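Local coordinates for berberine bridge enzyme-like protein (Arabidopsis thaliana, PDB 5D79) that is a secreted plant flavoprotein oxidoreductase of the berberine bridge enzyme-like family that uses FAD and is involved in adaptation to salt stress, at residues Glu45-Thr51 with Val79-Val85; Leu192-Leu197 with Thr401-Met407; Glu222-Ala227 with Arg506-Val510. One frame throughout, in Å; residues are numbered along the deposited sequence. Where two conformers were deposited one is given.

Contact 1. Residues Glu45-Thr51 with Val79-Val85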
loop_
_atom_site.group_PDB
_atom_site.type_symbol
_atom_site.label_atom_id
_atom_site.label_comp_id
_atom_site.label_asym_id
_atom_site.label_seq_id
_atom_site.Cartn_x
_atom_site.Cartn_y
_atom_site.Cartn_z
ATOM N N GLU A 45 3.467 27.484 -13.389
ATOM C CA GLU A 45 2.224 28.091 -13.862
ATOM C C GLU A 45 1.379 28.710 -12.745
ATOM O O GLU A 45 1.314 28.179 -11.643
ATOM C CB GLU A 45 1.400 27.045 -14.615
ATOM C CG GLU A 45 0.400 27.626 -15.595
ATOM C CD GLU A 45 -0.128 26.586 -16.545
ATOM O OE1 GLU A 45 -0.928 26.942 -17.437
ATOM O OE2 GLU A 45 0.262 25.410 -16.395
ATOM N N PRO A 46 0.745 29.856 -13.027
ATOM C CA PRO A 46 -0.211 30.423 -12.073
ATOM C C PRO A 46 -1.321 29.444 -11.685
ATOM O O PRO A 46 -1.574 29.264 -10.498
ATOM C CB PRO A 46 -0.786 31.618 -12.836
ATOM C CG PRO A 46 0.330 32.048 -13.726
ATOM C CD PRO A 46 1.026 30.782 -14.142
ATOM N N LYS A 47 -1.947 28.808 -12.671
ATOM C CA LYS A 47 -3.150 28.008 -12.441
ATOM C C LYS A 47 -2.882 26.575 -11.968
ATOM O O LYS A 47 -3.741 25.699 -12.091
ATOM C CB LYS A 47 -4.001 27.981 -13.715
ATOM C CG LYS A 47 -3.223 27.706 -14.998
ATOM C CD LYS A 47 -4.033 28.086 -16.243
ATOM C CE LYS A 47 -4.178 29.603 -16.404
ATOM N NZ LYS A 47 -5.018 29.975 -17.584
ATOM N N VAL A 48 -1.693 26.339 -11.427
ATOM C CA VAL A 48 -1.391 25.064 -10.781
ATOM C C VAL A 48 -0.977 25.320 -9.327
ATOM O O VAL A 48 -0.447 24.443 -8.647
ATOM C CB VAL A 48 -0.288 24.279 -11.535
ATOM C CG1 VAL A 48 -0.678 24.084 -13.008
ATOM C CG2 VAL A 48 1.066 24.973 -11.407
ATOM N N ILE A 49 -1.242 26.538 -8.867
ATOM C CA ILE A 49 -0.992 26.946 -7.494
ATOM C C ILE A 49 -2.307 27.348 -6.829
ATOM O O ILE A 49 -2.877 28.395 -7.149
ATOM C CB ILE A 49 -0.010 28.121 -7.442
ATOM C CG1 ILE A 49 1.253 27.786 -8.242
ATOM C CG2 ILE A 49 0.299 28.507 -5.996
ATOM C CD1 ILE A 49 2.249 28.928 -8.354
ATOM N N HIS A 50 -2.785 26.520 -5.903
ATOM C CA HIS A 50 -4.094 26.723 -5.278
ATOM C C HIS A 50 -3.995 27.108 -3.798
ATOM O O HIS A 50 -3.272 26.480 -3.030
ATOM C CB HIS A 50 -4.953 25.454 -5.405
ATOM C CG HIS A 50 -4.865 24.781 -6.740
ATOM N ND1 HIS A 50 -5.833 24.920 -7.712
ATOM C CD2 HIS A 50 -3.932 23.944 -7.258
ATOM C CE1 HIS A 50 -5.495 24.208 -8.773
ATOM N NE2 HIS A 50 -4.345 23.607 -8.524
ATOM N N THR A 51 -4.744 28.126 -3.390
ATOM C CA THR A 51 -4.893 28.409 -1.966
ATOM C C THR A 51 -6.372 28.586 -1.606
ATOM O O THR A 51 -7.240 28.477 -2.467
ATOM C CB THR A 51 -4.091 29.635 -1.569
ATOM O OG1 THR A 51 -4.590 30.153 -0.332
ATOM C CG2 THR A 51 -4.214 30.677 -2.645
ATOM N N VAL A 79 -2.158 25.311 3.583
ATOM C CA VAL A 79 -2.336 26.711 3.228
ATOM C C VAL A 79 -2.136 26.876 1.707
ATOM O O VAL A 79 -2.462 27.920 1.120
ATOM C CB VAL A 79 -1.373 27.597 4.054
ATOM C CG1 VAL A 79 0.064 27.363 3.627
ATOM C CG2 VAL A 79 -1.761 29.055 3.976
ATOM N N SER A 80 -1.633 25.816 1.069
ATOM C CA SER A 80 -1.534 25.768 -0.390
ATOM C C SER A 80 -1.400 24.335 -0.944
ATOM O O SER A 80 -0.831 23.446 -0.296
ATOM C CB SER A 80 -0.358 26.637 -0.880
ATOM O OG SER A 80 0.872 26.285 -0.269
ATOM N N ILE A 81 -1.959 24.130 -2.138
ATOM C CA ILE A 81 -1.774 22.907 -2.910
ATOM C C ILE A 81 -1.201 23.260 -4.269
ATOM O O ILE A 81 -1.671 24.176 -4.920
ATOM C CB ILE A 81 -3.096 22.138 -3.109
ATOM C CG1 ILE A 81 -3.719 21.777 -1.758
ATOM C CG2 ILE A 81 -2.879 20.889 -3.961
ATOM C CD1 ILE A 81 -5.155 21.309 -1.862
ATOM N N ILE A 82 -0.178 22.539 -4.695
ATOM C CA ILE A 82 0.396 22.742 -6.015
ATOM C C ILE A 82 0.237 21.454 -6.834
ATOM O O ILE A 82 0.604 20.365 -6.379
ATOM C CB ILE A 82 1.893 23.155 -5.936
ATOM C CG1 ILE A 82 2.089 24.343 -4.983
ATOM C CG2 ILE A 82 2.431 23.502 -7.308
ATOM C CD1 ILE A 82 2.456 23.954 -3.545
ATOM N N THR A 83 -0.345 21.579 -8.025
ATOM C CA THR A 83 -0.497 20.447 -8.940
ATOM C C THR A 83 0.461 20.618 -10.119
ATOM O O THR A 83 0.063 21.097 -11.180
ATOM C CB THR A 83 -1.974 20.284 -9.470
ATOM O OG1 THR A 83 -2.348 21.389 -10.311
ATOM C CG2 THR A 83 -2.960 20.170 -8.318
ATOM N N PRO A 84 1.733 20.220 -9.931
ATOM C CA PRO A 84 2.776 20.374 -10.955
ATOM C C PRO A 84 2.415 19.693 -12.278
ATOM O O PRO A 84 1.688 18.701 -12.268
ATOM C CB PRO A 84 3.994 19.701 -10.311
ATOM C CG PRO A 84 3.406 18.755 -9.285
ATOM C CD PRO A 84 2.217 19.467 -8.760
ATOM N N VAL A 85 2.912 20.221 -13.395
ATOM C CA VAL A 85 2.661 19.616 -14.702
ATOM C C VAL A 85 3.960 19.226 -15.408
ATOM O O VAL A 85 3.945 18.474 -16.384
ATOM C CB VAL A 85 1.847 20.554 -15.617
ATOM C CG1 VAL A 85 0.466 20.823 -15.013
ATOM C CG2 VAL A 85 2.605 21.853 -15.874
#

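Contact 2. Residues Leu192-Leu197 with Thr401-Met407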
loop_
_atom_site.group_PDB
_atom_site.type_symbol
_atom_site.label_atom_id
_atom_site.label_comp_id
_atom_site.label_asym_id
_atom_site.label_seq_id
_atom_site.Cartn_x
_atom_site.Cartn_y
_atom_site.Cartn_z
ATOM N N LEU A 192 2.770 -11.831 -5.582
ATOM C CA LEU A 192 3.912 -11.638 -4.691
ATOM C C LEU A 192 4.706 -12.914 -4.478
ATOM O O LEU A 192 5.903 -12.861 -4.226
ATOM C CB LEU A 192 3.468 -11.088 -3.334
ATOM C CG LEU A 192 3.101 -12.035 -2.181
ATOM C CD1 LEU A 192 3.084 -11.251 -0.875
ATOM C CD2 LEU A 192 1.756 -12.680 -2.423
ATOM N N ARG A 193 4.049 -14.062 -4.581
ATOM C CA ARG A 193 4.740 -15.319 -4.320
ATOM C C ARG A 193 5.572 -15.722 -5.531
ATOM O O ARG A 193 6.492 -16.512 -5.436
ATOM C CB ARG A 193 3.742 -16.423 -3.947
ATOM C CG ARG A 193 2.946 -16.157 -2.650
ATOM C CD ARG A 193 2.282 -17.440 -2.141
ATOM N NE ARG A 193 3.252 -18.435 -1.669
ATOM C CZ ARG A 193 3.613 -19.528 -2.341
ATOM N NH1 ARG A 193 3.094 -19.791 -3.533
ATOM N NH2 ARG A 193 4.498 -20.367 -1.820
ATOM N N LYS A 194 5.257 -15.131 -6.666
ATOM C CA LYS A 194 5.889 -15.490 -7.920
ATOM C C LYS A 194 6.983 -14.497 -8.258
ATOM O O LYS A 194 8.088 -14.880 -8.650
ATOM C CB LYS A 194 4.826 -15.534 -9.026
ATOM C CG LYS A 194 5.340 -15.766 -10.424
ATOM C CD LYS A 194 5.542 -17.222 -10.671
ATOM C CE LYS A 194 5.805 -17.496 -12.129
ATOM N NZ LYS A 194 6.249 -18.895 -12.233
ATOM N N TYR A 195 6.662 -13.214 -8.081
ATOM C CA TYR A 195 7.510 -12.123 -8.534
ATOM C C TYR A 195 7.892 -11.135 -7.444
ATOM O O TYR A 195 8.670 -10.224 -7.694
ATOM C CB TYR A 195 6.825 -11.376 -9.672
ATOM C CG TYR A 195 6.760 -12.185 -10.945
ATOM C CD1 TYR A 195 7.925 -12.657 -11.541
ATOM C CD2 TYR A 195 5.539 -12.490 -11.545
ATOM C CE1 TYR A 195 7.883 -13.406 -12.714
ATOM C CE2 TYR A 195 5.487 -13.239 -12.715
ATOM C CZ TYR A 195 6.662 -13.693 -13.292
ATOM O OH TYR A 195 6.636 -14.427 -14.450
ATOM N N GLY A 196 7.369 -11.318 -6.236
ATOM C CA GLY A 196 7.684 -10.420 -5.132
ATOM C C GLY A 196 6.865 -9.142 -5.133
ATOM O O GLY A 196 5.753 -9.101 -5.663
ATOM N N LEU A 197 7.414 -8.089 -4.541
ATOM C CA LEU A 197 6.679 -6.830 -4.397
ATOM C C LEU A 197 6.905 -5.966 -5.629
ATOM O O LEU A 197 7.791 -6.244 -6.436
ATOM C CB LEU A 197 7.109 -6.071 -3.127
ATOM C CG LEU A 197 7.112 -6.820 -1.787
ATOM C CD1 LEU A 197 7.694 -5.944 -0.684
ATOM C CD2 LEU A 197 5.714 -7.282 -1.420
ATOM N N THR A 401 -2.858 -13.044 3.914
ATOM C CA THR A 401 -2.135 -13.030 2.650
ATOM C C THR A 401 -0.865 -13.874 2.730
ATOM O O THR A 401 0.046 -13.551 3.482
ATOM C CB THR A 401 -1.786 -11.590 2.258
ATOM O OG1 THR A 401 -3.003 -10.870 2.064
ATOM C CG2 THR A 401 -0.991 -11.541 0.973
ATOM N N PRO A 402 -0.793 -14.953 1.930
ATOM C CA PRO A 402 0.328 -15.890 2.055
ATOM C C PRO A 402 1.648 -15.329 1.520
ATOM O O PRO A 402 1.692 -14.756 0.434
ATOM C CB PRO A 402 -0.138 -17.082 1.223
ATOM C CG PRO A 402 -0.954 -16.441 0.122
ATOM C CD PRO A 402 -1.644 -15.261 0.766
ATOM N N PHE A 403 2.717 -15.479 2.294
ATOM C CA PHE A 403 4.055 -15.176 1.795
ATOM C C PHE A 403 4.714 -16.479 1.290
ATOM O O PHE A 403 4.053 -17.301 0.653
ATOM C CB PHE A 403 4.899 -14.483 2.871
ATOM C CG PHE A 403 4.568 -13.023 3.051
ATOM C CD1 PHE A 403 3.305 -12.537 2.722
ATOM C CD2 PHE A 403 5.522 -12.132 3.519
ATOM C CE1 PHE A 403 2.987 -11.171 2.863
ATOM C CE2 PHE A 403 5.225 -10.771 3.677
ATOM C CZ PHE A 403 3.950 -10.289 3.345
ATOM N N GLY A 404 5.995 -16.689 1.567
ATOM C CA GLY A 404 6.668 -17.835 0.987
ATOM C C GLY A 404 6.890 -17.587 -0.495
ATOM O O GLY A 404 6.670 -16.486 -0.979
ATOM N N GLY A 405 7.332 -18.598 -1.230
ATOM C CA GLY A 405 7.704 -18.374 -2.618
ATOM C C GLY A 405 8.809 -17.335 -2.748
ATOM O O GLY A 405 9.786 -17.358 -1.999
ATOM N N LYS A 406 8.651 -16.398 -3.676
ATOM C CA LYS A 406 9.688 -15.398 -3.907
ATOM C C LYS A 406 9.924 -14.584 -2.637
ATOM O O LYS A 406 11.035 -14.078 -2.397
ATOM C CB LYS A 406 9.311 -14.481 -5.083
ATOM C CG LYS A 406 10.445 -13.572 -5.563
ATOM C CD LYS A 406 11.390 -14.289 -6.540
ATOM C CE LYS A 406 12.627 -13.446 -6.824
ATOM N NZ LYS A 406 13.339 -13.845 -8.069
ATOM N N MET A 407 8.891 -14.498 -1.800
ATOM C CA MET A 407 8.963 -13.683 -0.589
ATOM C C MET A 407 9.905 -14.268 0.459
ATOM O O MET A 407 10.429 -13.529 1.271
ATOM C CB MET A 407 7.569 -13.477 0.012
ATOM C CG MET A 407 6.653 -12.614 -0.868
ATOM S SD MET A 407 7.294 -10.941 -1.160
ATOM C CE MET A 407 7.055 -10.187 0.452
#

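Contact 3. Residues Glu222-Ala227 with Arg506-Val510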
loop_
_atom_site.group_PDB
_atom_site.type_symbol
_atom_site.label_atom_id
_atom_site.label_comp_id
_atom_site.label_asym_id
_atom_site.label_seq_id
_atom_site.Cartn_x
_atom_site.Cartn_y
_atom_site.Cartn_z
ATOM N N GLU A 222 23.276 3.912 -5.340
ATOM C CA GLU A 222 22.597 2.662 -5.005
ATOM C C GLU A 222 21.884 2.739 -3.665
ATOM O O GLU A 222 20.823 2.150 -3.505
ATOM C CB GLU A 222 23.581 1.488 -5.007
ATOM C CG GLU A 222 23.994 1.046 -6.402
ATOM C CD GLU A 222 22.812 0.617 -7.255
ATOM O OE1 GLU A 222 22.226 -0.440 -6.954
ATOM O OE2 GLU A 222 22.463 1.336 -8.219
ATOM N N ASP A 223 22.466 3.465 -2.710
ATOM C CA ASP A 223 21.858 3.651 -1.391
ATOM C C ASP A 223 20.517 4.381 -1.527
ATOM O O ASP A 223 19.505 3.991 -0.936
ATOM C CB ASP A 223 22.801 4.432 -0.457
ATOM C CG ASP A 223 23.554 3.533 0.528
ATOM O OD1 ASP A 223 23.187 2.349 0.662
ATOM O OD2 ASP A 223 24.506 4.023 1.181
ATOM N N TYR A 224 20.519 5.454 -2.309
ATOM C CA TYR A 224 19.306 6.214 -2.541
ATOM C C TYR A 224 18.277 5.324 -3.247
ATOM O O TYR A 224 17.113 5.252 -2.830
ATOM C CB TYR A 224 19.625 7.465 -3.369
ATOM C CG TYR A 224 18.732 8.677 -3.132
ATOM C CD1 TYR A 224 17.388 8.545 -2.755
ATOM C CD2 TYR A 224 19.241 9.961 -3.305
ATOM C CE1 TYR A 224 16.592 9.665 -2.554
ATOM C CE2 TYR A 224 18.459 11.077 -3.109
ATOM C CZ TYR A 224 17.138 10.932 -2.739
ATOM O OH TYR A 224 16.396 12.079 -2.552
ATOM N N PHE A 225 18.720 4.646 -4.309
ATOM C CA PHE A 225 17.855 3.766 -5.103
ATOM C C PHE A 225 17.244 2.642 -4.268
ATOM O O PHE A 225 16.152 2.145 -4.541
ATOM C CB PHE A 225 18.634 3.165 -6.277
ATOM C CG PHE A 225 17.765 2.405 -7.243
ATOM C CD1 PHE A 225 16.846 3.075 -8.041
ATOM C CD2 PHE A 225 17.853 1.026 -7.343
ATOM C CE1 PHE A 225 16.029 2.378 -8.917
ATOM C CE2 PHE A 225 17.043 0.327 -8.216
ATOM C CZ PHE A 225 16.128 1.001 -9.005
ATOM N N TRP A 226 17.963 2.241 -3.239
ATOM C CA TRP A 226 17.500 1.180 -2.369
ATOM C C TRP A 226 16.402 1.728 -1.455
ATOM O O TRP A 226 15.313 1.155 -1.360
ATOM C CB TRP A 226 18.698 0.614 -1.589
ATOM C CG TRP A 226 18.405 -0.394 -0.530
ATOM C CD1 TRP A 226 18.340 -1.748 -0.680
ATOM C CD2 TRP A 226 18.186 -0.131 0.861
ATOM N NE1 TRP A 226 18.068 -2.343 0.526
ATOM C CE2 TRP A 226 17.972 -1.369 1.489
ATOM C CE3 TRP A 226 18.135 1.032 1.632
ATOM C CZ2 TRP A 226 17.715 -1.475 2.856
ATOM C CZ3 TRP A 226 17.885 0.926 2.981
ATOM C CH2 TRP A 226 17.678 -0.312 3.581
ATOM N N ALA A 227 16.679 2.869 -0.833
ATOM C CA ALA A 227 15.794 3.440 0.177
ATOM C C ALA A 227 14.404 3.759 -0.364
ATOM O O ALA A 227 13.409 3.569 0.335
ATOM C CB ALA A 227 16.420 4.687 0.770
ATOM N N ARG A 506 20.351 1.104 8.088
ATOM C CA ARG A 506 20.765 1.533 6.749
ATOM C C ARG A 506 19.927 2.709 6.232
ATOM O O ARG A 506 20.477 3.694 5.733
ATOM C CB ARG A 506 20.699 0.379 5.746
ATOM C CG ARG A 506 21.188 0.806 4.369
ATOM C CD ARG A 506 21.249 -0.313 3.342
ATOM N NE ARG A 506 21.805 0.197 2.089
ATOM C CZ ARG A 506 21.861 -0.480 0.948
ATOM N NH1 ARG A 506 21.400 -1.716 0.881
ATOM N NH2 ARG A 506 22.381 0.089 -0.128
ATOM N N LEU A 507 18.603 2.600 6.355
ATOM C CA LEU A 507 17.688 3.661 5.946
ATOM C C LEU A 507 18.081 5.002 6.576
ATOM O O LEU A 507 18.070 6.039 5.905
ATOM C CB LEU A 507 16.249 3.298 6.324
ATOM C CG LEU A 507 15.570 2.263 5.434
ATOM C CD1 LEU A 507 14.408 1.616 6.157
ATOM C CD2 LEU A 507 15.118 2.915 4.134
ATOM N N VAL A 508 18.436 4.959 7.864
ATOM C CA VAL A 508 18.873 6.140 8.616
ATOM C C VAL A 508 20.199 6.680 8.082
ATOM O O VAL A 508 20.385 7.895 7.978
ATOM C CB VAL A 508 19.002 5.823 10.130
ATOM C CG1 VAL A 508 19.980 6.759 10.816
ATOM C CG2 VAL A 508 17.641 5.903 10.803
ATOM N N ARG A 509 21.108 5.779 7.723
ATOM C CA ARG A 509 22.359 6.195 7.100
ATOM C C ARG A 509 22.071 6.863 5.753
ATOM O O ARG A 509 22.545 7.973 5.482
ATOM C CB ARG A 509 23.312 5.008 6.920
ATOM C CG ARG A 509 23.713 4.297 8.217
ATOM C CD ARG A 509 24.165 5.256 9.313
ATOM N NE ARG A 509 24.880 4.566 10.393
ATOM C CZ ARG A 509 24.311 4.089 11.495
ATOM N NH1 ARG A 509 23.002 4.221 11.684
ATOM N NH2 ARG A 509 25.049 3.478 12.411
ATOM N N VAL A 510 21.277 6.199 4.920
ATOM C CA VAL A 510 20.919 6.760 3.619
ATOM C C VAL A 510 20.209 8.101 3.820
ATOM O O VAL A 510 20.546 9.092 3.170
ATOM C CB VAL A 510 20.034 5.794 2.790
ATOM C CG1 VAL A 510 19.622 6.444 1.484
ATOM C CG2 VAL A 510 20.769 4.492 2.514
#

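Contact 1. Residues Glu45-Thr51 with Val79-Val85
H50 and I81 form an antiparallel hydrogen-bonded pair: H50 N reaches I81 O at 2.8 Å, and I81 N returns an equal bond to H50 O. The next pair, I49 with I82, is non-hydrogen-bonded, its CA atoms 4.7 Å apart. Beyond it T83 N bonds to V48 O at 2.9 Å, the next bond along the pairing. V48 O also meets the CA of I82 in a CA-H...O contact, and S80 CA makes the same kind of contact with H50 O.

The imidazole of H50 turns an edge toward the neighbouring segment, its side chain crossing that of T83 at about a right angle. Its CG is anti to the carbonyl carbon (chi1 -41°), which swings the ring across T83 and sets the ring edge against the partner backbone, with H50 CD2 3.3 Å from I81 O. Farther along that edge NE2 and the hydroxyl OG1 of T83 make a weak, long hydrogen bond of 3.5 Å, in the ring plane. ND1 has a weak bond of its own to S56 O, so the ring is lightly held at both nitrogens. V48 CB lies against T83 O, while V48 CG1 meets CG1 of V85 at 4.0 Å. At the other end T51 OG1 bonds weakly to V79 O.

H50, I81 and T83 share I60 of helix 58-63, whereas I49 and I82 face L35 of helix 29-36. Strand 49-50 is the antiparallel outer strand of a four-stranded mixed sheet, flanked by helices, in which 80-82 pairs with 125-129 in the alpha/beta architecture of a PCMH-type FAD-binding domain.

Contact 2. Residues Leu192-Leu197 with Thr401-Met407
R193 joins the segments through both its ends. Its NE donates to F403 O at 2.7 Å, with the oxygen in the guanidinium plane but the donor tilted from the carbonyl plane, and its carbonyl oxygen receives K406 N at 2.8 Å. The bend at chi3 (68°) turns the guanidinium back over G405, whose CA lies against one face. G405 is the N-cap of helix 406-409, and a CB there would clash with R193 O.

Beside this polar pair L192 fills the apolar part: its CD1 meets F403 CE1 at 3.7 Å and M407 CG at 3.8 Å, and L197 CD2 touches M407 CE. P402 O, buried without a polar partner, is covered by L192 CD2 and R193 CG.

In the second shell, V280 O and P281 O bind NH2 and NH1 of R193, fixing the rotation of the guanidinium. With an alanine in place of R193, the carbonyls of F403, V280 and P281 would probably lose their common donor.

Outward, F285 of strand 284-292 packs on L192 and P402, and T401 pairs with E426 of strand 425-434. L192 and R193, meeting P402 and F403, set helix 192-195 at the end of strand 396-402 of the seven-stranded antiparallel sheet.

Contact 3. Residues Glu222-Ala227 with Arg506-Val510
The guanidinium of R506 lies flat on one face of the W226 indole, centres 3.8 Å apart and planes 17° from parallel. CZ stands over the five-membered ring as a cation-pi contact. The CD methylene covers the six-membered ring, 3.5 Å from R506 CD to its centroid, as a CH-pi contact. The side chain is extended, with CG anti to the backbone N, and this carries it straight along the indole from CB to NH1.

OD1 of D223 lies at the edge of the guanidinium, in its plane, while the carboxylate itself is turned 61° against it. Both NE and NH2 of R506 converge on OD1 in a side-on salt bridge, NE at 2.9 Å; NH2 comes in so short that its distance is doubtful, and D223 was modelled in two conformers. W226 NE1 and R506 NH1 are both donors and do not bond; NE1 uses Y413 O instead.

L507 crosses the W226 side chain at about a right angle, CD2 3.6 Å from W226 CZ3, and the same methyl touches A227 CB. V510 fills the gap between the helices with two branches: CG1 meets A227 CB at 3.7 Å and lies near D223 O, while CG2, in the D223 conformer given, packs against CB and CG of D223, beside the salt bridge.

The short helical axes approach to 9.8 Å at a signed crossing angle of -123°. Helix 222-227 of the PCMH-type FAD-binding region is here covered by helix 504-514 of the C-terminal berberine-like segment, an interhelical crossing that brings the end of the chain back onto that domain.

In the fold
The three contacts do not touch one another, and all belong to a single chain around one bound FAD. Contact 1 joins 45-51 to 79-85 across 27 intervening residues; it lies on the opposite side of the chain's centre from contact 2, their centres 40 Å apart. Contacts 2 and 3 instead join distant parts of the sequence, and their segments alternate along the chain; nearest atoms are about 10 Å apart. The cofactor lies at different distances from the three: about 6 Å from the T401 side chain in contact 2, about 9 Å from that of Y224 in contact 3 and about 12 Å from that of I81 in contact 1. Contact 2 therefore comes nearest.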